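DnaJ homolog dnj-2 (PDB 2QSA) probably acts as an Hsp40-type co-chaperone of the DNAJC25 family, its N-terminal J domain, the part described here, serving to stimulate an Hsp70 partner. Local coordinates at residues A[5-13]-A[91-99]; A[37-46]-A[58-69]. All coordinates share one frame; numbering follows the deposited sequence. Where two conformers were deposited one is given.

Contact 1. Residues A[5-13]-A[91-99]; sequences GFAPELYCG and RFYNYYQYY
Y98 and Y11 meet edge to face: the CD1 edge of the Y98 ring, on helix 91-101, is directed at the face of Y11 in the N-terminal loop, with ring centroids 4.8 Å apart and planes at 71°. The two side chains run past each other in opposite directions, which brings Y98 CD1 to 3.6 Å from Y11 CE1. Y98 has its CG anti to the backbone N (chi1 176°), which carries the ring toward the loop, with L10 over its face and its edge at Y11. L10 CA lies 4.3 Å from the centroid of the Y98 ring. Both methyls of L10 stand over Y95: CD1 is nearer, in a CH-pi contact 4.0 Å from that ring's centroid, while CD2 also touches Y98 and, more loosely, Y99. The R91 guanidinium lies against the opposite face of the Y95 ring, offset toward the rim. In one of two E9 conformers, and doubtful to that extent, Y95 OH gives a weak hydrogen bond to E9 OE2 at 3.0 Å, the carboxylate standing nearly perpendicular to the ring (87°). In that conformer R91 NH2 is 4.4 Å from E9 OE2, too far for a salt bridge, though its charge may still favour the carboxylate. One water bridges the far end, 2.7 Å from Y11 OH and donating to N94 O. Turns of type I over A7-L10 and type II' over L10-G13 shape the loop, and the disulfide C12-C17 ties it to helix 17-20. The loop packs on helix 91-101, which follows the four helices (17-20, 30-43, 52-73, 75-86) of the usual J-domain fold.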
loop_
_atom_site.group_PDB
_atom_site.type_symbol
_atom_site.label_atom_id
_atom_site.label_comp_id
_atom_site.label_asym_id
_atom_site.label_seq_id
_atom_site.Cartn_x
_atom_site.Cartn_y
_atom_site.Cartn_z
ATOM N N GLY A 5 -8.359 11.434 7.104
ATOM C CA GLY A 5 -8.021 12.227 5.940
ATOM C C GLY A 5 -7.872 11.416 4.683
ATOM O O GLY A 5 -7.694 12.005 3.611
ATOM N N PHE A 6 -7.893 10.072 4.794
ATOM C CA PHE A 6 -7.652 9.235 3.608
ATOM C C PHE A 6 -8.919 9.064 2.770
ATOM O O PHE A 6 -10.044 9.136 3.271
ATOM C CB PHE A 6 -7.150 7.820 3.957
ATOM C CG PHE A 6 -5.801 7.773 4.640
ATOM C CD1 PHE A 6 -5.027 8.932 4.772
ATOM C CD2 PHE A 6 -5.289 6.560 5.117
ATOM C CE1 PHE A 6 -3.762 8.913 5.376
ATOM C CE2 PHE A 6 -4.051 6.519 5.753
ATOM C CZ PHE A 6 -3.257 7.701 5.866
ATOM N N ALA A 7 -8.700 8.760 1.491
ATOM C CA ALA A 7 -9.759 8.349 0.598
ATOM C C ALA A 7 -9.688 6.841 0.395
ATOM O O ALA A 7 -8.650 6.308 0.015
ATOM C CB ALA A 7 -9.643 9.113 -0.768
ATOM N N PRO A 8 -10.802 6.123 0.647
ATOM C CA PRO A 8 -10.861 4.666 0.407
ATOM C C PRO A 8 -10.388 4.229 -0.993
ATOM O O PRO A 8 -9.788 3.158 -1.151
ATOM C CB PRO A 8 -12.361 4.337 0.624
ATOM C CG PRO A 8 -12.789 5.363 1.635
ATOM C CD PRO A 8 -12.065 6.641 1.236
ATOM N N GLU A 9 -10.653 5.040 -2.019
ATOM C CA GLU A 9 -10.310 4.619 -3.374
ATOM C C GLU A 9 -8.838 4.854 -3.738
ATOM O O GLU A 9 -8.383 4.383 -4.774
ATOM C CB GLU A 9 -11.235 5.245 -4.416
ATOM C CG GLU A 9 -11.239 6.757 -4.415
ATOM C CD GLU A 9 -12.316 7.347 -3.526
ATOM O OE1 GLU A 9 -12.541 6.839 -2.405
ATOM O OE2 GLU A 9 -12.942 8.334 -3.952
ATOM N N LEU A 10 -8.087 5.577 -2.907
ATOM C CA LEU A 10 -6.674 5.855 -3.269
ATOM C C LEU A 10 -5.698 4.958 -2.503
ATOM O O LEU A 10 -5.895 4.679 -1.325
ATOM C CB LEU A 10 -6.301 7.327 -3.007
ATOM C CG LEU A 10 -7.176 8.423 -3.636
ATOM C CD1 LEU A 10 -6.684 9.796 -3.197
ATOM C CD2 LEU A 10 -7.176 8.315 -5.127
ATOM N N TYR A 11 -4.633 4.534 -3.191
ATOM C CA TYR A 11 -3.520 3.847 -2.516
ATOM C C TYR A 11 -4.027 2.666 -1.669
ATOM O O TYR A 11 -4.779 1.824 -2.195
ATOM C CB TYR A 11 -2.740 4.882 -1.682
ATOM C CG TYR A 11 -2.163 5.986 -2.560
ATOM C CD1 TYR A 11 -1.159 5.684 -3.497
ATOM C CD2 TYR A 11 -2.616 7.318 -2.469
ATOM C CE1 TYR A 11 -0.592 6.679 -4.310
ATOM C CE2 TYR A 11 -2.060 8.319 -3.294
ATOM C CZ TYR A 11 -1.052 7.997 -4.179
ATOM O OH TYR A 11 -0.511 8.979 -4.972
ATOM N N CYS A 12 -3.604 2.586 -0.397
ATOM C CA CYS A 12 -4.024 1.458 0.469
ATOM C C CYS A 12 -5.345 1.747 1.212
ATOM O O CYS A 12 -5.630 1.100 2.238
ATOM C CB CYS A 12 -2.918 1.098 1.484
ATOM S SG CYS A 12 -1.401 0.589 0.600
ATOM N N GLY A 13 -6.131 2.680 0.683
ATOM C CA GLY A 13 -7.467 2.953 1.208
ATOM C C GLY A 13 -7.409 3.565 2.588
ATOM O O GLY A 13 -6.690 4.570 2.781
ATOM N N ARG A 91 -7.321 17.791 -2.075
ATOM C CA ARG A 91 -8.025 16.621 -2.635
ATOM C C ARG A 91 -7.838 16.469 -4.135
ATOM O O ARG A 91 -7.468 15.381 -4.625
ATOM C CB ARG A 91 -9.521 16.701 -2.349
ATOM C CG ARG A 91 -10.261 15.423 -2.773
ATOM C CD ARG A 91 -11.802 15.591 -2.715
ATOM N NE ARG A 91 -12.539 14.324 -2.847
ATOM C CZ ARG A 91 -13.035 13.825 -3.989
ATOM N NH1 ARG A 91 -12.870 14.456 -5.151
ATOM N NH2 ARG A 91 -13.711 12.677 -3.961
ATOM N N PHE A 92 -8.133 17.533 -4.883
ATOM C CA PHE A 92 -8.071 17.391 -6.330
ATOM C C PHE A 92 -6.642 17.045 -6.784
ATOM O O PHE A 92 -6.445 16.130 -7.577
ATOM C CB PHE A 92 -8.616 18.633 -7.042
ATOM C CG PHE A 92 -8.866 18.377 -8.491
ATOM C CD1 PHE A 92 -10.179 18.217 -8.968
ATOM C CD2 PHE A 92 -7.789 18.263 -9.381
ATOM C CE1 PHE A 92 -10.405 17.974 -10.335
ATOM C CE2 PHE A 92 -8.017 18.002 -10.764
ATOM C CZ PHE A 92 -9.347 17.841 -11.204
ATOM N N TYR A 93 -5.657 17.756 -6.253
ATOM C CA TYR A 93 -4.277 17.500 -6.622
ATOM C C TYR A 93 -3.914 16.012 -6.316
ATOM O O TYR A 93 -3.335 15.312 -7.140
ATOM C CB TYR A 93 -3.389 18.458 -5.814
ATOM C CG TYR A 93 -1.916 18.266 -6.115
ATOM C CD1 TYR A 93 -1.350 18.762 -7.289
ATOM C CD2 TYR A 93 -1.113 17.517 -5.244
ATOM C CE1 TYR A 93 0.018 18.546 -7.552
ATOM C CE2 TYR A 93 0.234 17.281 -5.515
ATOM C CZ TYR A 93 0.788 17.788 -6.647
ATOM O OH TYR A 93 2.131 17.493 -6.863
ATOM N N ASN A 94 -4.254 15.535 -5.135
ATOM C CA ASN A 94 -3.889 14.154 -4.758
ATOM C C ASN A 94 -4.577 13.113 -5.627
ATOM O O ASN A 94 -3.951 12.138 -6.097
ATOM C CB ASN A 94 -4.228 13.905 -3.291
ATOM C CG ASN A 94 -3.333 14.709 -2.350
ATOM O OD1 ASN A 94 -2.175 14.956 -2.672
ATOM N ND2 ASN A 94 -3.863 15.070 -1.170
ATOM N N TYR A 95 -5.857 13.332 -5.901
ATOM C CA TYR A 95 -6.549 12.439 -6.821
ATOM C C TYR A 95 -5.940 12.481 -8.217
ATOM O O TYR A 95 -5.745 11.432 -8.842
ATOM C CB TYR A 95 -8.029 12.812 -6.910
ATOM C CG TYR A 95 -8.917 12.226 -5.820
ATOM C CD1 TYR A 95 -8.713 12.532 -4.476
ATOM C CD2 TYR A 95 -9.997 11.410 -6.155
ATOM C CE1 TYR A 95 -9.558 12.000 -3.474
ATOM C CE2 TYR A 95 -10.850 10.882 -5.159
ATOM C CZ TYR A 95 -10.620 11.206 -3.826
ATOM O OH TYR A 95 -11.439 10.695 -2.821
ATOM N N TYR A 96 -5.690 13.693 -8.727
ATOM C CA TYR A 96 -5.087 13.871 -10.043
ATOM C C TYR A 96 -3.727 13.127 -10.139
ATOM O O TYR A 96 -3.466 12.376 -11.105
ATOM C CB TYR A 96 -4.883 15.379 -10.297
ATOM C CG TYR A 96 -4.175 15.670 -11.595
ATOM C CD1 TYR A 96 -4.850 15.591 -12.807
ATOM C CD2 TYR A 96 -2.826 15.964 -11.608
ATOM C CE1 TYR A 96 -4.215 15.823 -14.006
ATOM C CE2 TYR A 96 -2.154 16.173 -12.825
ATOM C CZ TYR A 96 -2.867 16.100 -14.010
ATOM O OH TYR A 96 -2.236 16.308 -15.220
ATOM N N GLN A 97 -2.860 13.321 -9.142
ATOM C CA GLN A 97 -1.533 12.681 -9.198
ATOM C C GLN A 97 -1.659 11.157 -9.172
ATOM O O GLN A 97 -0.919 10.475 -9.868
ATOM C CB GLN A 97 -0.622 13.121 -8.060
ATOM C CG GLN A 97 -0.304 14.659 -8.015
ATOM C CD GLN A 97 0.266 15.218 -9.309
ATOM O OE1 GLN A 97 1.004 14.548 -10.038
ATOM N NE2 GLN A 97 -0.070 16.477 -9.590
ATOM N N TYR A 98 -2.588 10.648 -8.364
ATOM C CA TYR A 98 -2.821 9.194 -8.286
ATOM C C TYR A 98 -3.259 8.656 -9.656
ATOM O O TYR A 98 -2.653 7.723 -10.228
ATOM C CB TYR A 98 -3.879 8.894 -7.231
ATOM C CG TYR A 98 -4.263 7.425 -7.132
ATOM C CD1 TYR A 98 -3.424 6.511 -6.493
ATOM C CD2 TYR A 98 -5.463 6.962 -7.646
ATOM C CE1 TYR A 98 -3.760 5.211 -6.350
ATOM C CE2 TYR A 98 -5.809 5.607 -7.544
ATOM C CZ TYR A 98 -4.948 4.752 -6.881
ATOM O OH TYR A 98 -5.269 3.422 -6.774
ATOM N N TYR A 99 -4.316 9.250 -10.201
ATOM C CA TYR A 99 -4.821 8.774 -11.492
ATOM C C TYR A 99 -3.900 9.043 -12.689
ATOM O O TYR A 99 -3.789 8.177 -13.588
ATOM C CB TYR A 99 -6.276 9.229 -11.703
ATOM C CG TYR A 99 -7.248 8.533 -10.778
ATOM C CD1 TYR A 99 -7.508 7.152 -10.894
ATOM C CD2 TYR A 99 -7.901 9.223 -9.772
ATOM C CE1 TYR A 99 -8.415 6.488 -10.016
ATOM C CE2 TYR A 99 -8.801 8.580 -8.898
ATOM C CZ TYR A 99 -9.061 7.212 -9.034
ATOM O OH TYR A 99 -9.958 6.614 -8.165
HETATM O O HOH W 1 -1.773 11.329 -4.761
#

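Contact 2. Residues A[37-46]-A[58-69]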
loop_
_atom_site.group_PDB
_atom_site.type_symbol
_atom_site.label_atom_id
_atom_site.label_comp_id
_atom_site.label_asym_id
_atom_site.label_seq_id
_atom_site.Cartn_x
_atom_site.Cartn_y
_atom_site.Cartn_z
ATOM N N TYR A 37 7.800 -6.700 1.990
ATOM C CA TYR A 37 6.825 -7.120 1.004
ATOM C C TYR A 37 6.913 -8.619 0.797
ATOM O O TYR A 37 5.894 -9.314 0.823
ATOM C CB TYR A 37 6.978 -6.380 -0.336
ATOM C CG TYR A 37 6.278 -7.150 -1.453
ATOM C CD1 TYR A 37 4.860 -7.136 -1.543
ATOM C CD2 TYR A 37 7.011 -7.916 -2.382
ATOM C CE1 TYR A 37 4.178 -7.874 -2.520
ATOM C CE2 TYR A 37 6.349 -8.630 -3.407
ATOM C CZ TYR A 37 4.936 -8.621 -3.439
ATOM O OH TYR A 37 4.316 -9.349 -4.387
ATOM N N ARG A 38 8.112 -9.134 0.555
ATOM C CA ARG A 38 8.241 -10.560 0.191
ATOM C C ARG A 38 7.739 -11.467 1.332
ATOM O O ARG A 38 7.054 -12.458 1.063
ATOM C CB ARG A 38 9.678 -10.926 -0.219
ATOM C CG ARG A 38 10.104 -10.235 -1.531
ATOM C CD ARG A 38 11.648 -10.216 -1.726
ATOM N NE ARG A 38 12.154 -11.586 -1.927
ATOM C CZ ARG A 38 12.155 -12.230 -3.099
ATOM N NH1 ARG A 38 11.719 -11.650 -4.238
ATOM N NH2 ARG A 38 12.593 -13.485 -3.118
ATOM N N ALA A 39 8.038 -11.093 2.574
ATOM C CA ALA A 39 7.599 -11.866 3.744
ATOM C C ALA A 39 6.091 -11.832 3.882
ATOM O O ALA A 39 5.475 -12.872 4.139
ATOM C CB ALA A 39 8.267 -11.348 5.018
ATOM N N LEU A 40 5.499 -10.637 3.742
ATOM C CA LEU A 40 4.019 -10.508 3.955
ATOM C C LEU A 40 3.254 -11.120 2.782
ATOM O O LEU A 40 2.200 -11.732 2.995
ATOM C CB LEU A 40 3.631 -9.055 4.127
ATOM C CG LEU A 40 4.030 -8.555 5.517
ATOM C CD1 LEU A 40 3.965 -6.987 5.616
ATOM C CD2 LEU A 40 3.171 -9.264 6.606
ATOM N N ALA A 41 3.779 -10.946 1.567
ATOM C CA ALA A 41 3.198 -11.611 0.363
ATOM C C ALA A 41 3.193 -13.128 0.526
ATOM O O ALA A 41 2.175 -13.775 0.248
ATOM C CB ALA A 41 3.951 -11.211 -0.914
ATOM N N ARG A 42 4.298 -13.687 1.033
ATOM C CA ARG A 42 4.348 -15.123 1.313
ATOM C C ARG A 42 3.304 -15.510 2.336
ATOM O O ARG A 42 2.592 -16.491 2.159
ATOM C CB ARG A 42 5.720 -15.549 1.823
ATOM C CG ARG A 42 6.743 -15.710 0.730
ATOM C CD ARG A 42 7.966 -16.476 1.251
ATOM N NE ARG A 42 8.750 -15.698 2.222
ATOM C CZ ARG A 42 9.580 -14.700 1.901
ATOM N NH1 ARG A 42 9.725 -14.326 0.632
ATOM N NH2 ARG A 42 10.253 -14.057 2.847
ATOM N N LYS A 43 3.210 -14.727 3.407
ATOM C CA LYS A 43 2.251 -15.017 4.486
ATOM C C LYS A 43 0.795 -15.031 4.005
ATOM O O LYS A 43 -0.010 -15.839 4.469
ATOM C CB LYS A 43 2.435 -13.999 5.625
ATOM C CG LYS A 43 1.427 -14.160 6.775
ATOM C CD LYS A 43 1.595 -13.049 7.825
ATOM C CE LYS A 43 0.650 -13.295 9.050
ATOM N NZ LYS A 43 0.452 -12.010 9.753
ATOM N N HIS A 44 0.453 -14.103 3.110
ATOM C CA HIS A 44 -0.947 -13.936 2.700
ATOM C C HIS A 44 -1.243 -14.571 1.354
ATOM O O HIS A 44 -2.323 -14.356 0.793
ATOM C CB HIS A 44 -1.323 -12.461 2.738
ATOM C CG HIS A 44 -1.319 -11.911 4.128
ATOM N ND1 HIS A 44 -2.258 -12.275 5.070
ATOM C CD2 HIS A 44 -0.463 -11.067 4.754
ATOM C CE1 HIS A 44 -1.980 -11.679 6.218
ATOM N NE2 HIS A 44 -0.925 -10.910 6.047
ATOM N N HIS A 45 -0.291 -15.350 0.827
ATOM C CA HIS A 45 -0.489 -15.932 -0.497
ATOM C C HIS A 45 -1.593 -16.999 -0.407
ATOM O O HIS A 45 -1.591 -17.816 0.529
ATOM C CB HIS A 45 0.807 -16.591 -1.039
ATOM C CG HIS A 45 0.717 -16.967 -2.480
ATOM N ND1 HIS A 45 1.374 -16.273 -3.476
ATOM C CD2 HIS A 45 0.007 -17.939 -3.100
ATOM C CE1 HIS A 45 1.099 -16.822 -4.645
ATOM N NE2 HIS A 45 0.270 -17.832 -4.445
ATOM N N PRO A 46 -2.543 -17.000 -1.354
ATOM C CA PRO A 46 -3.588 -18.039 -1.261
ATOM C C PRO A 46 -3.132 -19.501 -1.393
ATOM O O PRO A 46 -3.879 -20.385 -0.969
ATOM C CB PRO A 46 -4.527 -17.708 -2.420
ATOM C CG PRO A 46 -3.656 -16.962 -3.416
ATOM C CD PRO A 46 -2.761 -16.110 -2.520
ATOM N N ALA A 58 -7.549 -14.695 1.557
ATOM C CA ALA A 58 -6.092 -14.479 1.466
ATOM C C ALA A 58 -5.794 -13.555 0.285
ATOM O O ALA A 58 -5.021 -12.586 0.446
ATOM C CB ALA A 58 -5.342 -15.823 1.321
ATOM N N GLU A 59 -6.424 -13.819 -0.871
ATOM C CA GLU A 59 -6.260 -12.947 -2.067
ATOM C C GLU A 59 -6.643 -11.497 -1.780
ATOM O O GLU A 59 -5.953 -10.558 -2.212
ATOM C CB GLU A 59 -7.042 -13.482 -3.277
ATOM C CG GLU A 59 -6.429 -14.740 -3.784
ATOM C CD GLU A 59 -7.192 -15.395 -4.922
ATOM O OE1 GLU A 59 -7.796 -14.659 -5.738
ATOM O OE2 GLU A 59 -7.165 -16.653 -4.987
ATOM N N GLU A 60 -7.727 -11.338 -1.035
ATOM C CA GLU A 60 -8.213 -10.022 -0.614
ATOM C C GLU A 60 -7.102 -9.281 0.121
ATOM O O GLU A 60 -6.800 -8.129 -0.186
ATOM C CB GLU A 60 -9.405 -10.162 0.339
ATOM C CG GLU A 60 -10.763 -10.262 -0.310
ATOM C CD GLU A 60 -11.878 -10.565 0.706
ATOM O OE1 GLU A 60 -11.889 -9.978 1.829
ATOM O OE2 GLU A 60 -12.754 -11.393 0.373
ATOM N N ARG A 61 -6.469 -9.944 1.081
ATOM C CA ARG A 61 -5.425 -9.226 1.830
ATOM C C ARG A 61 -4.156 -9.037 0.966
ATOM O O ARG A 61 -3.480 -7.979 0.999
ATOM C CB ARG A 61 -5.078 -9.982 3.102
ATOM C CG ARG A 61 -4.094 -9.261 4.021
ATOM C CD ARG A 61 -4.669 -7.863 4.437
ATOM N NE ARG A 61 -3.742 -7.095 5.262
ATOM C CZ ARG A 61 -3.870 -5.769 5.409
ATOM N NH1 ARG A 61 -4.908 -5.161 4.770
ATOM N NH2 ARG A 61 -3.028 -5.037 6.150
ATOM N N PHE A 62 -3.832 -10.083 0.223
ATOM C CA PHE A 62 -2.667 -10.050 -0.669
ATOM C C PHE A 62 -2.709 -8.814 -1.581
ATOM O O PHE A 62 -1.659 -8.152 -1.811
ATOM C CB PHE A 62 -2.612 -11.333 -1.507
ATOM C CG PHE A 62 -1.311 -11.495 -2.278
ATOM C CD1 PHE A 62 -0.309 -12.304 -1.783
ATOM C CD2 PHE A 62 -1.089 -10.804 -3.470
ATOM C CE1 PHE A 62 0.925 -12.484 -2.504
ATOM C CE2 PHE A 62 0.123 -10.950 -4.201
ATOM C CZ PHE A 62 1.127 -11.806 -3.705
ATOM N N ARG A 63 -3.906 -8.500 -2.104
ATOM C CA ARG A 63 -4.079 -7.304 -2.933
ATOM C C ARG A 63 -3.623 -6.028 -2.235
ATOM O O ARG A 63 -3.005 -5.169 -2.851
ATOM C CB ARG A 63 -5.540 -7.167 -3.405
ATOM C CG ARG A 63 -5.871 -8.129 -4.559
ATOM C CD ARG A 63 -7.208 -7.754 -5.221
ATOM N NE ARG A 63 -8.382 -8.101 -4.401
ATOM C CZ ARG A 63 -8.979 -9.300 -4.405
ATOM N NH1 ARG A 63 -8.501 -10.283 -5.152
ATOM N NH2 ARG A 63 -10.035 -9.529 -3.628
ATOM N N VAL A 64 -3.944 -5.901 -0.952
ATOM C CA VAL A 64 -3.487 -4.699 -0.223
ATOM C C VAL A 64 -1.956 -4.670 -0.078
ATOM O O VAL A 64 -1.325 -3.596 -0.217
ATOM C CB VAL A 64 -4.194 -4.586 1.143
ATOM C CG1 VAL A 64 -3.849 -3.226 1.777
ATOM C CG2 VAL A 64 -5.742 -4.746 0.923
ATOM N N ILE A 65 -1.373 -5.818 0.300
ATOM C CA ILE A 65 0.074 -5.953 0.428
ATOM C C ILE A 65 0.747 -5.506 -0.885
ATOM O O ILE A 65 1.686 -4.707 -0.867
ATOM C CB ILE A 65 0.461 -7.395 0.814
ATOM C CG1 ILE A 65 -0.032 -7.655 2.255
ATOM C CG2 ILE A 65 1.953 -7.600 0.669
ATOM C CD1 ILE A 65 -0.452 -9.103 2.504
ATOM N N ALA A 66 0.238 -5.998 -2.012
ATOM C CA ALA A 66 0.832 -5.692 -3.327
ATOM C C ALA A 66 0.651 -4.197 -3.635
ATOM O O ALA A 66 1.588 -3.570 -4.164
ATOM C CB ALA A 66 0.193 -6.544 -4.375
ATOM N N THR A 67 -0.526 -3.623 -3.353
ATOM C CA THR A 67 -0.741 -2.180 -3.559
ATOM C C THR A 67 0.262 -1.351 -2.733
ATOM O O THR A 67 0.832 -0.382 -3.253
ATOM C CB THR A 67 -2.152 -1.799 -3.185
ATOM O OG1 THR A 67 -3.026 -2.397 -4.146
ATOM C CG2 THR A 67 -2.350 -0.311 -3.255
ATOM N N ALA A 68 0.489 -1.759 -1.468
ATOM C CA ALA A 68 1.430 -0.999 -0.616
ATOM C C ALA A 68 2.814 -1.051 -1.242
ATOM O O ALA A 68 3.520 -0.054 -1.262
ATOM C CB ALA A 68 1.467 -1.579 0.804
ATOM N N TYR A 69 3.204 -2.212 -1.745
ATOM C CA TYR A 69 4.582 -2.314 -2.286
ATOM C C TYR A 69 4.701 -1.496 -3.571
ATOM O O TYR A 69 5.709 -0.822 -3.758
ATOM C CB TYR A 69 4.916 -3.771 -2.543
ATOM C CG TYR A 69 6.341 -4.019 -2.962
ATOM C CD1 TYR A 69 7.418 -3.520 -2.211
ATOM C CD2 TYR A 69 6.638 -4.841 -4.054
ATOM C CE1 TYR A 69 8.765 -3.782 -2.542
ATOM C CE2 TYR A 69 8.008 -5.125 -4.395
ATOM C CZ TYR A 69 9.062 -4.583 -3.630
ATOM O OH TYR A 69 10.384 -4.853 -3.956
#
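Y37 of helix 30-43 stacks on Y69 of helix 52-73. Its CB lies over the face of the Y69 ring, 3.4 Å from Y69 CD1. With CG anti to the backbone N (chi1 161°), the ring is laid flat along Y69 in an offset stack, centroids 4.2 Å apart and planes only 2° from parallel. CG and CD2 rest on Y69, CD1 also reaches I65 CG2 at 3.7 Å, and CE1 comes near A66 CA; the opposite face of the ring carries A41 CB from its own helix. At the tip, OH ends near F62 CZ. The side chain is thus a knob in a hole made by F62, I65, A66 and Y69. The two segments run antiparallel, at 168° with axes 9.4 Å apart, and form the central hairpin of the J domain; the loop between them opens with H45 and P46, the first two residues of the HPD signature of J domains. Farther along, F62 turns its edge to the carbonyl of A41, and F62 CE1 also touches A41 CB at 3.6 Å. H44, the residue before the signature, leaves the helical path and sets its imidazole between two aliphatic chains: R61 CG lies over one face, 3.8 Å from the centroid of the H44 ring, and K43 CG over the other. The R61 guanidinium is turned perpendicular to that ring and goes on to E15 in a salt bridge. Beyond it, P46 CG packs on E59 CG at 3.6 Å, and the methyl of A58 touches H44 O at 3.4 Å.

Overall arrangement
Contacts 1 and 2 lie on opposite sides of the chain's centre, their centres about 21 Å apart. Along the chain, both segments of contact 2 fall between those of contact 1. They touch directly: C12 SG is 3.5 Å from A68 CA, and Y11 O is 3.4 Å from T67 CG2, both by packing alone. It is thus the 5-13 side of contact 1 that meets helix 52-73, at T67 and A68, well along from the HPD end. The C12-C17 disulfide therefore lies against the helix that carries I65 and Y69. The first two residues of the HPD motif, through which J domains generally engage Hsp70, H45 and P46, lie in contact 2; contact 1 joins the chain's two ends.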